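Local atomic coordinates of spore germination protein GerM (Bacillus subtilis subsp. subtilis str. 168, PDB entry 6GZB), a protein that is of unknown biochemical function but affects both sporulation and germination in Bacillus subtilis. Residues Leu56-Lys61 and Gln68-Pro73; Asn62-Ala67 and Val216-Arg221; Thr202-Ala207 and Val296-Glu301; Lys256-Pro261 and Thr269-Gln274. All coordinates share one frame; numbering follows the deposited sequence.

Interaction 1 (Leu56-Lys61 and Gln68-Pro73); sequences LYLIDK and QTLPLP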
loop_
_atom_site.group_PDB
_atom_site.type_symbol
_atom_site.label_atom_id
_atom_site.label_comp_id
_atom_site.label_asym_id
_atom_site.label_seq_id
_atom_site.Cartn_x
_atom_site.Cartn_y
_atom_site.Cartn_z
ATOM N N LEU A 56 -3.733 6.787 -6.782
ATOM C CA LEU A 56 -5.143 6.479 -6.577
ATOM C C LEU A 56 -5.275 5.021 -6.169
ATOM O O LEU A 56 -4.793 4.128 -6.865
ATOM C CB LEU A 56 -5.950 6.740 -7.846
ATOM C CG LEU A 56 -5.855 8.141 -8.444
ATOM C CD1 LEU A 56 -6.679 8.199 -9.725
ATOM C CD2 LEU A 56 -6.326 9.193 -7.453
ATOM N N TYR A 57 -5.943 4.781 -5.046
ATOM C CA TYR A 57 -6.114 3.424 -4.556
ATOM C C TYR A 57 -7.386 2.818 -5.137
ATOM O O TYR A 57 -8.497 2.999 -4.622
ATOM C CB TYR A 57 -6.068 3.382 -3.019
ATOM C CG TYR A 57 -4.640 3.456 -2.505
ATOM C CD1 TYR A 57 -3.950 4.661 -2.508
ATOM C CD2 TYR A 57 -3.917 2.302 -2.251
ATOM C CE1 TYR A 57 -2.612 4.724 -2.150
ATOM C CE2 TYR A 57 -2.582 2.359 -1.896
ATOM C CZ TYR A 57 -1.928 3.572 -1.864
ATOM O OH TYR A 57 -0.586 3.620 -1.523
ATOM N N LEU A 58 -7.206 2.161 -6.276
ATOM C CA LEU A 58 -8.311 1.579 -7.018
ATOM C C LEU A 58 -8.480 0.117 -6.631
ATOM O O LEU A 58 -7.709 -0.418 -5.829
ATOM C CB LEU A 58 -8.039 1.703 -8.526
ATOM C CG LEU A 58 -7.764 3.123 -9.017
ATOM C CD1 LEU A 58 -7.364 3.114 -10.482
ATOM C CD2 LEU A 58 -8.970 4.027 -8.792
ATOM N N ILE A 59 -9.480 -0.536 -7.220
ATOM C CA ILE A 59 -9.710 -1.949 -6.972
ATOM C C ILE A 59 -9.358 -2.764 -8.211
ATOM O O ILE A 59 -9.885 -2.522 -9.285
ATOM C CB ILE A 59 -11.168 -2.195 -6.562
ATOM C CG1 ILE A 59 -11.501 -1.379 -5.302
ATOM C CG2 ILE A 59 -11.399 -3.680 -6.306
ATOM C CD1 ILE A 59 -12.976 -1.246 -5.018
ATOM N N ASP A 60 -8.459 -3.727 -8.063
ATOM C CA ASP A 60 -8.049 -4.548 -9.196
ATOM C C ASP A 60 -9.023 -5.707 -9.439
ATOM O O ASP A 60 -10.038 -5.838 -8.747
ATOM C CB ASP A 60 -6.587 -5.016 -9.049
ATOM C CG ASP A 60 -6.434 -6.337 -8.318
ATOM O OD1 ASP A 60 -7.395 -6.826 -7.670
ATOM O OD2 ASP A 60 -5.287 -6.851 -8.343
ATOM N N LYS A 61 -8.769 -6.486 -10.482
ATOM C CA LYS A 61 -9.785 -7.408 -10.979
ATOM C C LYS A 61 -10.015 -8.560 -10.022
ATOM O O LYS A 61 -11.023 -9.254 -10.119
ATOM C CB LYS A 61 -9.433 -7.938 -12.367
ATOM C CG LYS A 61 -8.133 -8.708 -12.443
ATOM C CD LYS A 61 -7.997 -9.383 -13.805
ATOM C CE LYS A 61 -6.661 -9.087 -14.462
ATOM N NZ LYS A 61 -5.519 -9.627 -13.678
ATOM N N GLN A 68 -2.598 2.885 -7.964
ATOM C CA GLN A 68 -2.201 3.182 -9.327
ATOM C C GLN A 68 -1.847 4.650 -9.447
ATOM O O GLN A 68 -2.667 5.518 -9.152
ATOM C CB GLN A 68 -3.317 2.833 -10.305
ATOM C CG GLN A 68 -3.560 1.341 -10.441
ATOM C CD GLN A 68 -2.494 0.667 -11.276
ATOM O OE1 GLN A 68 -2.520 0.740 -12.508
ATOM N NE2 GLN A 68 -1.530 0.029 -10.610
ATOM N N THR A 69 -0.599 4.923 -9.828
ATOM C CA THR A 69 -0.114 6.297 -9.897
ATOM C C THR A 69 -0.392 6.886 -11.267
ATOM O O THR A 69 0.038 6.347 -12.283
ATOM C CB THR A 69 1.379 6.386 -9.551
ATOM O OG1 THR A 69 1.543 6.185 -8.139
ATOM C CG2 THR A 69 1.936 7.759 -9.910
ATOM N N LEU A 70 -1.212 7.932 -11.287
ATOM C CA LEU A 70 -1.852 8.403 -12.510
ATOM C C LEU A 70 -1.784 9.926 -12.597
ATOM O O LEU A 70 -1.709 10.599 -11.573
ATOM C CB LEU A 70 -3.309 7.939 -12.554
ATOM C CG LEU A 70 -3.475 6.435 -12.739
ATOM C CD1 LEU A 70 -4.915 6.018 -12.478
ATOM C CD2 LEU A 70 -3.013 6.024 -14.131
ATOM N N PRO A 71 -1.803 10.468 -13.826
ATOM C CA PRO A 71 -1.655 11.908 -14.041
ATOM C C PRO A 71 -2.929 12.681 -13.725
ATOM O O PRO A 71 -3.958 12.454 -14.349
ATOM C CB PRO A 71 -1.334 12.008 -15.537
ATOM C CG PRO A 71 -1.991 10.821 -16.144
ATOM C CD PRO A 71 -1.982 9.736 -15.093
ATOM N N LEU A 72 -2.868 13.556 -12.731
ATOM C CA LEU A 72 -4.019 14.378 -12.363
ATOM C C LEU A 72 -3.719 15.849 -12.640
ATOM O O LEU A 72 -2.628 16.315 -12.345
ATOM C CB LEU A 72 -4.337 14.199 -10.878
ATOM C CG LEU A 72 -5.424 13.188 -10.508
ATOM C CD1 LEU A 72 -5.186 11.852 -11.184
ATOM C CD2 LEU A 72 -5.497 13.020 -8.997
ATOM N N PRO A 73 -4.707 16.596 -13.152
ATOM C CA PRO A 73 -4.530 18.031 -13.413
ATOM C C PRO A 73 -4.076 18.807 -12.177
ATOM O O PRO A 73 -4.537 18.530 -11.074
ATOM C CB PRO A 73 -5.925 18.494 -13.838
ATOM C CG PRO A 73 -6.691 17.264 -14.170
ATOM C CD PRO A 73 -6.097 16.159 -13.350
#
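L56 and Q68 sit opposite each other as an antiparallel, hydrogen-bonded pair in the beta hairpin made by strands 51-60 and 65-73. L56 N donates to Q68 O at 2.9 Å, and Q68 N returns a bond to L56 O at 2.8 Å, nearly straight at 173°. Between these two segments this is the only bridge; L58 continues the hairpin pairing with V66 and L70 with R54, so what remains of the contact is carried by side chains. The leucines meet by their methyl ends. The side chains of L56 and L70 cross at about a right angle, with L56 CD1 3.9 Å from L70 CD1, and the same L56 methyl reaches L72 CD1 at 4.2 Å. Leucine suits these places because a branched, wholly apolar end can touch several neighbours without leaving a polar atom buried. L58 likewise lies at about a right angle to Q68, its CD1 4.1 Å from Q68 CB. Of the glutamine side chain, the aliphatic root does the touching here: a bend at chi2 (-76°) turns CD away from L58, and the residue packs further on P97, F100 and N337. The Y57 ring meets that of W145 on helix 136-147; S142 and T146 of that helix hydrogen-bond to the Y57 backbone. The leucine cluster is completed where L58 CD1 approaches L70 CD1 at 4.3 Å.

Interaction 2 (Asn62-Ala67 and Val216-Arg221); sequences NGYVVA and VPVTKR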
loop_
_atom_site.group_PDB
_atom_site.type_symbol
_atom_site.label_atom_id
_atom_site.label_comp_id
_atom_site.label_asym_id
_atom_site.label_seq_id
_atom_site.Cartn_x
_atom_site.Cartn_y
_atom_site.Cartn_z
ATOM N N ASN A 62 -9.106 -8.741 -9.071
ATOM C CA ASN A 62 -9.248 -9.811 -8.076
ATOM C C ASN A 62 -9.745 -9.282 -6.723
ATOM O O ASN A 62 -9.878 -10.037 -5.759
ATOM C CB ASN A 62 -7.919 -10.546 -7.910
ATOM C CG ASN A 62 -7.552 -11.362 -9.146
ATOM O OD1 ASN A 62 -6.390 -11.408 -9.556
ATOM N ND2 ASN A 62 -8.546 -12.006 -9.745
ATOM N N GLY A 63 -10.068 -7.996 -6.668
ATOM C CA GLY A 63 -10.667 -7.418 -5.465
ATOM C C GLY A 63 -9.705 -6.661 -4.552
ATOM O O GLY A 63 -10.124 -6.111 -3.533
ATOM N N TYR A 64 -8.431 -6.593 -4.921
ATOM C CA TYR A 64 -7.439 -5.919 -4.072
ATOM C C TYR A 64 -7.514 -4.408 -4.231
ATOM O O TYR A 64 -7.641 -3.890 -5.343
ATOM C CB TYR A 64 -6.023 -6.390 -4.385
ATOM C CG TYR A 64 -5.752 -7.810 -3.980
ATOM C CD1 TYR A 64 -5.363 -8.130 -2.678
ATOM C CD2 TYR A 64 -5.863 -8.841 -4.903
ATOM C CE1 TYR A 64 -5.097 -9.442 -2.316
ATOM C CE2 TYR A 64 -5.647 -10.155 -4.540
ATOM C CZ TYR A 64 -5.251 -10.454 -3.251
ATOM O OH TYR A 64 -5.035 -11.774 -2.910
ATOM N N VAL A 65 -7.409 -3.702 -3.109
ATOM C CA VAL A 65 -7.171 -2.269 -3.129
ATOM C C VAL A 65 -5.691 -2.035 -3.389
ATOM O O VAL A 65 -4.840 -2.555 -2.672
ATOM C CB VAL A 65 -7.589 -1.614 -1.796
ATOM C CG1 VAL A 65 -7.364 -0.111 -1.835
ATOM C CG2 VAL A 65 -9.041 -1.937 -1.502
ATOM N N VAL A 66 -5.395 -1.278 -4.438
ATOM C CA VAL A 66 -4.035 -1.177 -4.962
ATOM C C VAL A 66 -3.782 0.239 -5.455
ATOM O O VAL A 66 -4.638 0.836 -6.105
ATOM C CB VAL A 66 -3.816 -2.093 -6.188
ATOM C CG1 VAL A 66 -2.339 -2.126 -6.540
ATOM C CG2 VAL A 66 -4.347 -3.497 -5.941
ATOM N N ALA A 67 -2.586 0.748 -5.196
ATOM C CA ALA A 67 -2.177 2.047 -5.722
ATOM C C ALA A 67 -1.996 1.947 -7.236
ATOM O O ALA A 67 -1.358 1.022 -7.727
ATOM C CB ALA A 67 -0.873 2.497 -5.068
ATOM N N VAL A 216 1.032 -5.082 -4.575
ATOM C CA VAL A 216 -0.200 -5.106 -3.812
ATOM C C VAL A 216 0.101 -5.298 -2.327
ATOM O O VAL A 216 0.768 -6.266 -1.934
ATOM C CB VAL A 216 -1.089 -6.274 -4.262
ATOM C CG1 VAL A 216 -2.372 -6.312 -3.441
ATOM C CG2 VAL A 216 -1.388 -6.163 -5.748
ATOM N N PRO A 217 -0.352 -4.357 -1.501
ATOM C CA PRO A 217 -0.091 -4.427 -0.067
ATOM C C PRO A 217 -1.139 -5.300 0.612
ATOM O O PRO A 217 -2.322 -5.198 0.292
ATOM C CB PRO A 217 -0.238 -2.972 0.374
ATOM C CG PRO A 217 -1.234 -2.394 -0.563
ATOM C CD PRO A 217 -1.089 -3.134 -1.870
ATOM N N VAL A 218 -0.696 -6.190 1.489
ATOM C CA VAL A 218 -1.587 -7.094 2.202
ATOM C C VAL A 218 -1.198 -7.084 3.679
ATOM O O VAL A 218 -0.030 -7.267 4.028
ATOM C CB VAL A 218 -1.463 -8.530 1.654
ATOM C CG1 VAL A 218 -2.222 -9.505 2.520
ATOM C CG2 VAL A 218 -1.963 -8.597 0.217
ATOM N N THR A 219 -2.174 -6.855 4.549
ATOM C CA THR A 219 -1.925 -6.902 5.992
ATOM C C THR A 219 -1.991 -8.342 6.504
ATOM O O THR A 219 -3.034 -8.983 6.454
ATOM C CB THR A 219 -2.943 -6.055 6.760
ATOM O OG1 THR A 219 -2.908 -4.708 6.272
ATOM C CG2 THR A 219 -2.620 -6.059 8.242
ATOM N N LYS A 220 -0.856 -8.849 6.962
ATOM C CA LYS A 220 -0.768 -10.196 7.497
ATOM C C LYS A 220 -0.762 -10.158 9.023
ATOM O O LYS A 220 -0.582 -9.095 9.624
ATOM C CB LYS A 220 0.517 -10.853 7.000
ATOM C CG LYS A 220 0.654 -10.802 5.487
ATOM C CD LYS A 220 1.685 -11.794 4.998
ATOM C CE LYS A 220 1.085 -13.181 4.894
ATOM N NZ LYS A 220 1.859 -14.041 3.960
ATOM N N ARG A 221 -0.974 -11.317 9.639
ATOM C CA ARG A 221 -0.875 -11.446 11.087
ATOM C C ARG A 221 0.488 -12.013 11.442
ATOM O O ARG A 221 0.854 -13.079 10.979
ATOM C CB ARG A 221 -1.974 -12.369 11.626
ATOM C CG ARG A 221 -3.399 -11.939 11.328
ATOM C CD ARG A 221 -3.672 -10.477 11.674
ATOM N NE ARG A 221 -3.508 -10.173 13.093
ATOM C CZ ARG A 221 -3.982 -9.078 13.687
ATOM N NH1 ARG A 221 -4.654 -8.175 12.987
ATOM N NH2 ARG A 221 -3.782 -8.885 14.987
#
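V66 and V216 bring their backbones to 5.6 Å from CA to CA, yet the two backbones share no hydrogen bond here, so strand 65-73 and strand 213-223 meet as elements of two separate sheets. The two segments belong to the tandem GerMN domains, one to each, and this buried contact is part of their interface. Y64, on the loop that leads into strand 65-73, makes the closest side-chain approach, and V216 buries the most surface. The Y64 ring comes obliquely upon two valines: CD1 lies 3.6 Å from V216 CG1, and further along the same ring side CE1 lies 4.1 Å from V218 CG2. The Y64 and V216 side chains cross at about a right angle, and V216 CG1 also touches Y64 CB and CG. Tyrosine suits this place because its flat hydrocarbon part spans both valines while its hydroxyl is hydrogen-bonded to S245 O. The turn before Y64 is held by D60, whose OD1 binds N62 N and Y64 N.

V216 is divided between two neighbours. With CG1 anti to its backbone N (chi1 179°) and lying against Y64, its other methyl, CG2, is left to meet V66 CG2 at 4.0 Å. The beta-branched valines suit the extended backbone and present methyls on two sides. The V65 side chain packs on K138 and Q141 of helix 136-147, but its carbonyl faces P217. Proline has no N-H to offer that oxygen, and the meeting is a plain van der Waals one, with P217 CD 3.9 Å from V65 O.

Interaction 3 (Thr202-Ala207 and Val296-Glu301); sequences TVYYLA and VLTLTE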
loop_
_atom_site.group_PDB
_atom_site.type_symbol
_atom_site.label_atom_id
_atom_site.label_comp_id
_atom_site.label_asym_id
_atom_site.label_seq_id
_atom_site.Cartn_x
_atom_site.Cartn_y
_atom_site.Cartn_z
ATOM N N THR A 202 1.949 -4.957 7.158
ATOM C CA THR A 202 1.696 -4.845 5.736
ATOM C C THR A 202 2.896 -5.308 4.941
ATOM O O THR A 202 4.041 -4.942 5.236
ATOM C CB THR A 202 1.329 -3.410 5.362
ATOM O OG1 THR A 202 0.051 -3.113 5.932
ATOM C CG2 THR A 202 1.259 -3.234 3.847
ATOM N N VAL A 203 2.621 -6.183 3.979
ATOM C CA VAL A 203 3.648 -6.788 3.135
ATOM C C VAL A 203 3.183 -6.682 1.682
ATOM O O VAL A 203 2.007 -6.902 1.377
ATOM C CB VAL A 203 3.824 -8.272 3.513
ATOM C CG1 VAL A 203 4.743 -8.994 2.548
ATOM C CG2 VAL A 203 4.337 -8.391 4.941
ATOM N N TYR A 204 4.096 -6.305 0.794
ATOM C CA TYR A 204 3.767 -6.128 -0.617
ATOM C C TYR A 204 4.080 -7.379 -1.424
ATOM O O TYR A 204 5.185 -7.918 -1.361
ATOM C CB TYR A 204 4.522 -4.941 -1.210
ATOM C CG TYR A 204 3.924 -3.601 -0.863
ATOM C CD1 TYR A 204 4.225 -2.967 0.335
ATOM C CD2 TYR A 204 3.094 -2.954 -1.749
ATOM C CE1 TYR A 204 3.706 -1.715 0.627
ATOM C CE2 TYR A 204 2.568 -1.711 -1.468
ATOM C CZ TYR A 204 2.854 -1.106 -0.266
ATOM O OH TYR A 204 2.318 0.138 0.003
ATOM N N TYR A 205 3.085 -7.842 -2.171
ATOM C CA TYR A 205 3.285 -8.936 -3.091
ATOM C C TYR A 205 3.091 -8.454 -4.510
ATOM O O TYR A 205 2.662 -7.327 -4.743
ATOM C CB TYR A 205 2.322 -10.082 -2.781
ATOM C CG TYR A 205 2.542 -10.690 -1.424
ATOM C CD1 TYR A 205 3.633 -11.512 -1.186
ATOM C CD2 TYR A 205 1.673 -10.434 -0.378
ATOM C CE1 TYR A 205 3.830 -12.087 0.061
ATOM C CE2 TYR A 205 1.880 -10.971 0.878
ATOM C CZ TYR A 205 2.942 -11.818 1.085
ATOM O OH TYR A 205 3.141 -12.343 2.335
ATOM N N LEU A 206 3.409 -9.328 -5.456
ATOM C CA LEU A 206 3.432 -8.964 -6.866
ATOM C C LEU A 206 2.183 -9.488 -7.558
ATOM O O LEU A 206 1.656 -10.545 -7.203
ATOM C CB LEU A 206 4.698 -9.549 -7.490
ATOM C CG LEU A 206 5.036 -9.236 -8.942
ATOM C CD1 LEU A 206 5.425 -7.777 -9.118
ATOM C CD2 LEU A 206 6.156 -10.144 -9.416
ATOM N N ALA A 207 1.578 -8.641 -8.371
ATOM C CA ALA A 207 0.490 -9.060 -9.246
ATOM C C ALA A 207 0.819 -8.588 -10.657
ATOM O O ALA A 207 1.760 -7.822 -10.861
ATOM C CB ALA A 207 -0.823 -8.461 -8.794
ATOM N N VAL A 296 11.578 -2.929 -0.400
ATOM C CA VAL A 296 11.634 -1.517 -0.098
ATOM C C VAL A 296 10.256 -0.947 0.196
ATOM O O VAL A 296 10.090 -0.172 1.140
ATOM C CB VAL A 296 12.293 -0.731 -1.252
ATOM C CG1 VAL A 296 12.192 0.768 -1.012
ATOM C CG2 VAL A 296 13.743 -1.148 -1.387
ATOM N N LEU A 297 9.266 -1.319 -0.609
ATOM C CA LEU A 297 7.893 -0.872 -0.356
ATOM C C LEU A 297 7.403 -1.373 1.004
ATOM O O LEU A 297 6.689 -0.670 1.712
ATOM C CB LEU A 297 6.935 -1.353 -1.458
ATOM C CG LEU A 297 7.078 -0.646 -2.808
ATOM C CD1 LEU A 297 6.271 -1.370 -3.867
ATOM C CD2 LEU A 297 6.643 0.810 -2.721
ATOM N N THR A 298 7.775 -2.599 1.348
ATOM C CA THR A 298 7.282 -3.235 2.567
ATOM C C THR A 298 7.921 -2.579 3.793
ATOM O O THR A 298 7.236 -2.137 4.710
ATOM C CB THR A 298 7.583 -4.740 2.553
ATOM O OG1 THR A 298 6.826 -5.377 1.507
ATOM C CG2 THR A 298 7.243 -5.371 3.887
ATOM N N LEU A 299 9.235 -2.437 3.758
ATOM C CA LEU A 299 9.969 -1.905 4.900
ATOM C C LEU A 299 9.691 -0.423 5.137
ATOM O O LEU A 299 9.527 0.004 6.286
ATOM C CB LEU A 299 11.465 -2.148 4.726
ATOM C CG LEU A 299 12.018 -3.372 5.460
ATOM C CD1 LEU A 299 10.987 -4.473 5.599
ATOM C CD2 LEU A 299 13.281 -3.907 4.813
ATOM N N THR A 300 9.545 0.349 4.065
ATOM C CA THR A 300 9.264 1.779 4.202
ATOM C C THR A 300 7.816 2.086 4.571
ATOM O O THR A 300 7.451 3.250 4.664
ATOM C CB THR A 300 9.630 2.575 2.929
ATOM O OG1 THR A 300 8.899 2.090 1.799
ATOM C CG2 THR A 300 11.103 2.468 2.641
ATOM N N GLU A 301 6.982 1.060 4.747
ATOM C CA GLU A 301 5.677 1.242 5.388
ATOM C C GLU A 301 5.813 1.316 6.901
ATOM O O GLU A 301 4.881 1.736 7.577
ATOM C CB GLU A 301 4.719 0.087 5.068
ATOM C CG GLU A 301 4.260 0.007 3.631
ATOM C CD GLU A 301 3.425 1.196 3.183
ATOM O OE1 GLU A 301 3.386 1.440 1.959
ATOM O OE2 GLU A 301 2.810 1.888 4.019
HETATM O O HOH W 1 5.696 -3.408 6.604
#
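Y204 meets L297, T298 and E301 where the C-terminal end of helix 289-299 packs against strand 198-208 of an antiparallel two-stranded sheet, an alpha/beta contact within the second GerMN domain. The tight part is the tyrosine. L297 CB stands over one face of the ring in a CH-pi contact, 3.8 Å from the centroid and displaced toward the rim, and the two side chains cross at about a right angle. E301 comes to the edge instead. A bend at its chi2 (-64°) helps fold the carboxylate back to the phenol, and Y204 OH donates to E301 OE1 at 2.6 Å, meeting it from above the carboxylate plane. The same OE1 forms a salt bridge with R332, so tyrosine suits this spot by giving an apolar face to the helix and, at its tip, a hydroxyl donor to the E301 carboxylate. An alanine in place of Y204 would probably open a gap beside L297 and leave E301 OE1 without its phenolic donor, with R332 still beside it.

T298 fastens the backbone: its OG1 accepts from Y204 N at 3.0 Å, with 166° at the hydrogen, and is also bonded to S294 O one helical turn back. Threonine fits because one hydroxyl serves strand and helix together, while its methyl CG2 rests 3.5 Å from T202 O. Toward T202 the contact is looser. This residue is partly exposed, its CG2 comes no nearer to E301 CG than 4.4 Å, and a single water bridges the two backbones, donating to T202 O at 2.6 Å and to T298 O at 2.8 Å.

Interaction 4 (Lys256-Pro261 and Thr269-Gln274); sequences KLVSKP and TLDFNQ. With ACT (acetate ion), chain F.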
loop_
_atom_site.group_PDB
_atom_site.type_symbol
_atom_site.label_atom_id
_atom_site.label_comp_id
_atom_site.label_asym_id
_atom_site.label_seq_id
_atom_site.Cartn_x
_atom_site.Cartn_y
_atom_site.Cartn_z
ATOM N N LYS A 256 16.719 -16.035 3.648
ATOM C CA LYS A 256 16.796 -15.733 5.079
ATOM C C LYS A 256 17.757 -14.584 5.306
ATOM O O LYS A 256 18.679 -14.367 4.518
ATOM C CB LYS A 256 17.302 -16.938 5.884
ATOM C CG LYS A 256 16.405 -18.165 5.829
ATOM C CD LYS A 256 17.054 -19.356 6.518
ATOM C CE LYS A 256 16.524 -20.680 5.981
ATOM N NZ LYS A 256 17.254 -21.131 4.763
ATOM N N LEU A 257 17.544 -13.849 6.392
ATOM C CA LEU A 257 18.555 -12.940 6.891
ATOM C C LEU A 257 19.610 -13.745 7.651
ATOM O O LEU A 257 19.281 -14.690 8.365
ATOM C CB LEU A 257 17.932 -11.883 7.800
ATOM C CG LEU A 257 16.897 -10.965 7.142
ATOM C CD1 LEU A 257 16.323 -10.008 8.166
ATOM C CD2 LEU A 257 17.489 -10.189 5.971
ATOM N N VAL A 258 20.877 -13.386 7.468
ATOM C CA VAL A 258 21.984 -14.084 8.125
ATOM C C VAL A 258 22.563 -13.248 9.263
ATOM O O VAL A 258 23.378 -13.733 10.040
ATOM C CB VAL A 258 23.111 -14.433 7.127
ATOM C CG1 VAL A 258 22.621 -15.430 6.091
ATOM C CG2 VAL A 258 23.635 -13.178 6.447
ATOM N N SER A 259 22.139 -11.992 9.353
ATOM C CA SER A 259 22.432 -11.149 10.507
ATOM C C SER A 259 21.149 -10.466 10.957
ATOM O O SER A 259 20.214 -10.314 10.178
ATOM C CB SER A 259 23.453 -10.067 10.147
ATOM O OG SER A 259 24.519 -10.601 9.399
ATOM N N LYS A 260 21.132 -9.996 12.194
ATOM C CA LYS A 260 20.047 -9.153 12.646
ATOM C C LYS A 260 20.090 -7.861 11.847
ATOM O O LYS A 260 21.158 -7.300 11.646
ATOM C CB LYS A 260 20.164 -8.864 14.146
ATOM C CG LYS A 260 19.346 -9.808 15.019
ATOM C CD LYS A 260 19.968 -10.028 16.395
ATOM C CE LYS A 260 20.610 -11.407 16.520
ATOM N NZ LYS A 260 19.613 -12.517 16.533
ATOM N N PRO A 261 18.926 -7.405 11.364
ATOM C CA PRO A 261 18.902 -6.139 10.663
ATOM C C PRO A 261 19.412 -5.039 11.561
ATOM O O PRO A 261 19.213 -5.102 12.767
ATOM C CB PRO A 261 17.412 -5.923 10.340
ATOM C CG PRO A 261 16.671 -7.081 10.918
ATOM C CD PRO A 261 17.668 -8.151 11.217
ATOM N N THR A 269 19.637 -1.896 7.233
ATOM C CA THR A 269 20.594 -2.738 6.540
ATOM C C THR A 269 20.226 -4.202 6.676
ATOM O O THR A 269 20.099 -4.717 7.785
ATOM C CB THR A 269 22.015 -2.519 7.087
ATOM O OG1 THR A 269 22.405 -1.166 6.840
ATOM C CG2 THR A 269 23.004 -3.452 6.406
ATOM N N LEU A 270 20.025 -4.856 5.535
ATOM C CA LEU A 270 19.694 -6.268 5.509
ATOM C C LEU A 270 20.877 -7.074 5.007
ATOM O O LEU A 270 21.572 -6.676 4.072
ATOM C CB LEU A 270 18.489 -6.522 4.591
ATOM C CG LEU A 270 17.217 -5.726 4.874
ATOM C CD1 LEU A 270 16.180 -5.990 3.791
ATOM C CD2 LEU A 270 16.661 -6.084 6.244
ATOM N N ASP A 271 21.051 -8.250 5.589
ATOM C CA ASP A 271 22.132 -9.137 5.224
ATOM C C ASP A 271 21.530 -10.481 4.873
ATOM O O ASP A 271 21.000 -11.171 5.736
ATOM C CB ASP A 271 23.107 -9.277 6.398
ATOM C CG ASP A 271 24.439 -9.883 5.988
ATOM O OD1 ASP A 271 24.647 -10.141 4.780
ATOM O OD2 ASP A 271 25.278 -10.103 6.888
ATOM N N PHE A 272 21.508 -10.788 3.603
ATOM C CA PHE A 272 20.870 -11.973 3.139
ATOM C C PHE A 272 21.789 -13.124 2.894
ATOM O O PHE A 272 22.973 -12.994 2.859
ATOM C CB PHE A 272 20.213 -11.686 1.796
ATOM C CG PHE A 272 19.005 -10.825 1.864
ATOM C CD1 PHE A 272 17.798 -11.353 2.203
ATOM C CD2 PHE A 272 19.074 -9.510 1.531
ATOM C CE1 PHE A 272 16.684 -10.579 2.249
ATOM C CE2 PHE A 272 17.969 -8.719 1.578
ATOM C CZ PHE A 272 16.771 -9.259 1.936
ATOM N N ASN A 273 21.188 -14.274 2.714
ATOM C CA ASN A 273 21.909 -15.440 2.305
ATOM C C ASN A 273 21.944 -15.455 0.777
ATOM O O ASN A 273 21.478 -14.550 0.131
ATOM C CB ASN A 273 21.346 -16.730 2.906
ATOM C CG ASN A 273 19.900 -17.015 2.529
ATOM O OD1 ASN A 273 19.297 -16.347 1.751
ATOM N ND2 ASN A 273 19.375 -18.049 3.096
ATOM N N GLN A 274 22.484 -16.494 0.186
ATOM C CA GLN A 274 22.604 -16.562 -1.253
ATOM C C GLN A 274 21.323 -16.724 -2.047
ATOM O O GLN A 274 21.303 -16.466 -3.224
ATOM C CB GLN A 274 23.607 -17.643 -1.651
ATOM C CG GLN A 274 25.038 -17.142 -1.696
ATOM C CD GLN A 274 26.078 -18.206 -2.040
ATOM O OE1 GLN A 274 25.987 -18.881 -3.056
ATOM N NE2 GLN A 274 27.081 -18.324 -1.200
HETATM C C ACT F . 24.428 -18.933 2.430
HETATM O O ACT F . 23.943 -19.834 1.713
HETATM O OXT ACT F . 25.003 -17.950 1.933
HETATM C CH3 ACT F . 24.303 -19.000 3.923
HETATM O O HOH W 2 19.932 -8.409 8.247
#
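S259 OG donates to D271 OD2 at 2.7 Å, on the anti side of the carboxylate, and joins the loop 256-261 to strand 267-272 at the protein surface. D271 CG lies anti to its backbone N (chi1 -165°), which sets it against V258 CG2 at 3.4 Å. L257 CD2 lies over one face of the F272 ring, 4.1 Å from its centroid.

Backbone bonds position these groups, around a single bridge between L257 and F272 (4.5 Å from CA to CA). V258 N donates to D271 O at 2.8 Å, N273 N to K256 O at 3.1 Å, and one water links S259 O with D271 N. N273 OD1 takes a weak bond from K256 N, and ND2 is hydrogen-bonded to D254 O. D271 OD1 binds G314 N, so a carboxylate suits a place with two donors; an alanine here would probably leave S259 OG and G314 N without these acceptors.

Further out, L257 and P261 rest on T231 of helix 229-239, L270 and F272 touch I295 of helix 289-299, and strand 267-272 runs between strands 262-264 and 307-312 of its mixed sheet.

Interactions 1, 2 and 3 are buried, whereas interaction 4 lies at the surface, its centre about 24 Å from the centre of the chain. Interactions 1 and 2 share strand 65-73: the first joins it to its hairpin partner, the second sets it against the other domain. Interactions 2 and 3 use the neighbouring strands 213-223 and 198-208, and P217 packs on Y204 between them. Interaction 3 touches interaction 4 through L299 and L270. Chemistry follows place: leucines beside a backbone bridge in 1, mostly apolar side-chain contacts, without a hydrogen bond between the two segments, in 2, a ring with polar fastenings in 3, and in 4 numerous polar bonds and a water beside an apolar contact.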